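Local coordinates for type III effector HopA1 (Pseudomonas syringae pv. tomato str. DC3000, PDB 4RSX), which is a bacterial effector that the type III secretion system probably delivers into plant host cells, at residues Leu114-Gln119 with Ala158-Asn163. Residues are numbered along the deposited sequence; the frame is centred on the assembly and turned at random.
Sequences LTIGVQ and AVLYIN
L114 and L160 form an antiparallel hydrogen-bonded pair, L114 N to L160 O and L160 N to L114 O, both 2.9 Å, each donor lying in the plane of the carbonyl it meets. I116 N closes the next rung on A158 O at 2.8 Å, nearly straight (175° at the hydrogen), though the donor is tilted 24° from that carbonyl plane. Between these rungs T115 and V159 make the non-hydrogen-bonded pair, where V159 CA approaches L114 O at 3.3 Å in a CA-H...O contact.

L114, I116 and A158 bury the most surface. Chi1 of -176° carries CG of L114 away from I162, so that CB does the touching, 4.0 Å from I162 CD1. I116 instead extends its CD1 obliquely across to L160 CG, at 4.0 Å. A158 O also takes a CA-H...O contact from T115 CA (3.5 Å), and A158 CB lies against I116 O (3.8 Å). L114, I116 and L160 share one face of the sheet, where helix 123-136 covers I116 through L126 and L160 through M130 and I134. On the other face T115 OG1 lies beside V159 CG2.

Strand 158-162 is thus zipped between 111-116 and 140-146 in the interior of a seven-stranded antiparallel sheet. Three backbone hydrogen bonds join the strands here, while V159 and T115 bond outward to K144 and S203; I116 and L160 add a nonpolar seam against the helix.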
loop_
_atom_site.group_PDB
_atom_site.type_symbol
_atom_site.label_atom_id
_atom_site.label_comp_id
_atom_site.label_asym_id
_atom_site.label_seq_id
_atom_site.Cartn_x
_atom_site.Cartn_y
_atom_site.Cartn_z
ATOM N N LEU A 114 -4.360 -3.877 1.589
ATOM C CA LEU A 114 -5.029 -3.810 0.299
ATOM C C LEU A 114 -4.584 -2.544 -0.410
ATOM O O LEU A 114 -4.850 -1.441 0.063
ATOM C CB LEU A 114 -6.554 -3.805 0.490
ATOM C CG LEU A 114 -7.408 -3.831 -0.781
ATOM C CD1 LEU A 114 -6.967 -4.957 -1.705
ATOM C CD2 LEU A 114 -8.882 -3.983 -0.416
ATOM N N THR A 115 -3.894 -2.684 -1.538
ATOM C CA THR A 115 -3.450 -1.498 -2.282
ATOM C C THR A 115 -4.416 -1.209 -3.418
ATOM O O THR A 115 -4.734 -2.093 -4.224
ATOM C CB THR A 115 -2.021 -1.671 -2.823
ATOM O OG1 THR A 115 -1.116 -1.810 -1.719
ATOM C CG2 THR A 115 -1.605 -0.466 -3.688
ATOM N N ILE A 116 -4.898 0.023 -3.480
ATOM C CA ILE A 116 -5.890 0.379 -4.487
ATOM C C ILE A 116 -5.335 1.371 -5.519
ATOM O O ILE A 116 -4.734 2.391 -5.155
ATOM C CB ILE A 116 -7.148 0.966 -3.834
ATOM C CG1 ILE A 116 -7.626 0.046 -2.703
ATOM C CG2 ILE A 116 -8.240 1.199 -4.873
ATOM C CD1 ILE A 116 -7.628 0.727 -1.343
ATOM N N GLY A 117 -5.544 1.070 -6.802
ATOM C CA GLY A 117 -5.033 1.902 -7.875
ATOM C C GLY A 117 -6.150 2.419 -8.756
ATOM O O GLY A 117 -6.802 1.640 -9.449
ATOM N N VAL A 118 -6.394 3.727 -8.703
ATOM C CA VAL A 118 -7.357 4.368 -9.603
ATOM C C VAL A 118 -6.698 5.520 -10.338
ATOM O O VAL A 118 -5.638 6.016 -9.923
ATOM C CB VAL A 118 -8.603 4.926 -8.866
ATOM C CG1 VAL A 118 -9.410 3.814 -8.237
ATOM C CG2 VAL A 118 -8.203 5.990 -7.815
ATOM N N GLN A 119 -7.319 5.943 -11.434
ATOM C CA GLN A 119 -6.857 7.129 -12.128
ATOM C C GLN A 119 -7.069 8.320 -11.196
ATOM O O GLN A 119 -8.103 8.417 -10.533
ATOM C CB GLN A 119 -7.593 7.293 -13.458
ATOM C CG GLN A 119 -7.242 6.195 -14.462
ATOM C CD GLN A 119 -7.827 6.436 -15.846
ATOM O OE1 GLN A 119 -8.144 5.487 -16.575
ATOM N NE2 GLN A 119 -7.951 7.700 -16.225
ATOM N N ALA A 158 -2.877 4.559 -2.412
ATOM C CA ALA A 158 -3.962 4.315 -1.454
ATOM C C ALA A 158 -3.910 2.896 -0.888
ATOM O O ALA A 158 -3.857 1.917 -1.643
ATOM C CB ALA A 158 -5.317 4.584 -2.099
ATOM N N VAL A 159 -3.926 2.792 0.440
ATOM C CA VAL A 159 -3.793 1.499 1.107
ATOM C C VAL A 159 -4.769 1.380 2.297
ATOM O O VAL A 159 -4.933 2.331 3.084
ATOM C CB VAL A 159 -2.329 1.238 1.616
ATOM C CG1 VAL A 159 -2.194 -0.196 2.141
ATOM C CG2 VAL A 159 -1.265 1.492 0.522
ATOM N N LEU A 160 -5.421 0.223 2.418
ATOM C CA LEU A 160 -6.207 -0.108 3.609
ATOM C C LEU A 160 -5.454 -1.155 4.438
ATOM O O LEU A 160 -4.952 -2.149 3.888
ATOM C CB LEU A 160 -7.589 -0.636 3.219
ATOM C CG LEU A 160 -8.542 0.375 2.573
ATOM C CD1 LEU A 160 -9.805 -0.312 2.082
ATOM C CD2 LEU A 160 -8.896 1.455 3.561
ATOM N N TYR A 161 -5.358 -0.931 5.750
ATOM C CA TYR A 161 -4.651 -1.857 6.640
ATOM C C TYR A 161 -5.676 -2.670 7.402
ATOM O O TYR A 161 -6.530 -2.113 8.103
ATOM C CB TYR A 161 -3.721 -1.103 7.593
ATOM C CG TYR A 161 -2.679 -0.323 6.847
ATOM C CD1 TYR A 161 -1.415 -0.843 6.637
ATOM C CD2 TYR A 161 -2.977 0.924 6.300
ATOM C CE1 TYR A 161 -0.458 -0.134 5.919
ATOM C CE2 TYR A 161 -2.039 1.634 5.594
ATOM C CZ TYR A 161 -0.778 1.101 5.406
ATOM O OH TYR A 161 0.163 1.809 4.696
ATOM N N ILE A 162 -5.577 -3.990 7.252
ATOM C CA ILE A 162 -6.657 -4.906 7.606
ATOM C C ILE A 162 -6.231 -5.998 8.591
ATOM O O ILE A 162 -5.233 -6.696 8.366
ATOM C CB ILE A 162 -7.190 -5.604 6.343
ATOM C CG1 ILE A 162 -7.687 -4.564 5.331
ATOM C CG2 ILE A 162 -8.302 -6.587 6.691
ATOM C CD1 ILE A 162 -7.995 -5.143 3.951
ATOM N N ASN A 163 -6.982 -6.152 9.677
ATOM C CA ASN A 163 -6.791 -7.309 10.546
ATOM C C ASN A 163 -7.565 -8.465 9.926
ATOM O O ASN A 163 -8.781 -8.534 10.064
ATOM C CB ASN A 163 -7.314 -7.022 11.956
ATOM C CG ASN A 163 -6.485 -5.991 12.685
ATOM O OD1 ASN A 163 -5.285 -5.835 12.416
ATOM N ND2 ASN A 163 -7.112 -5.284 13.628
#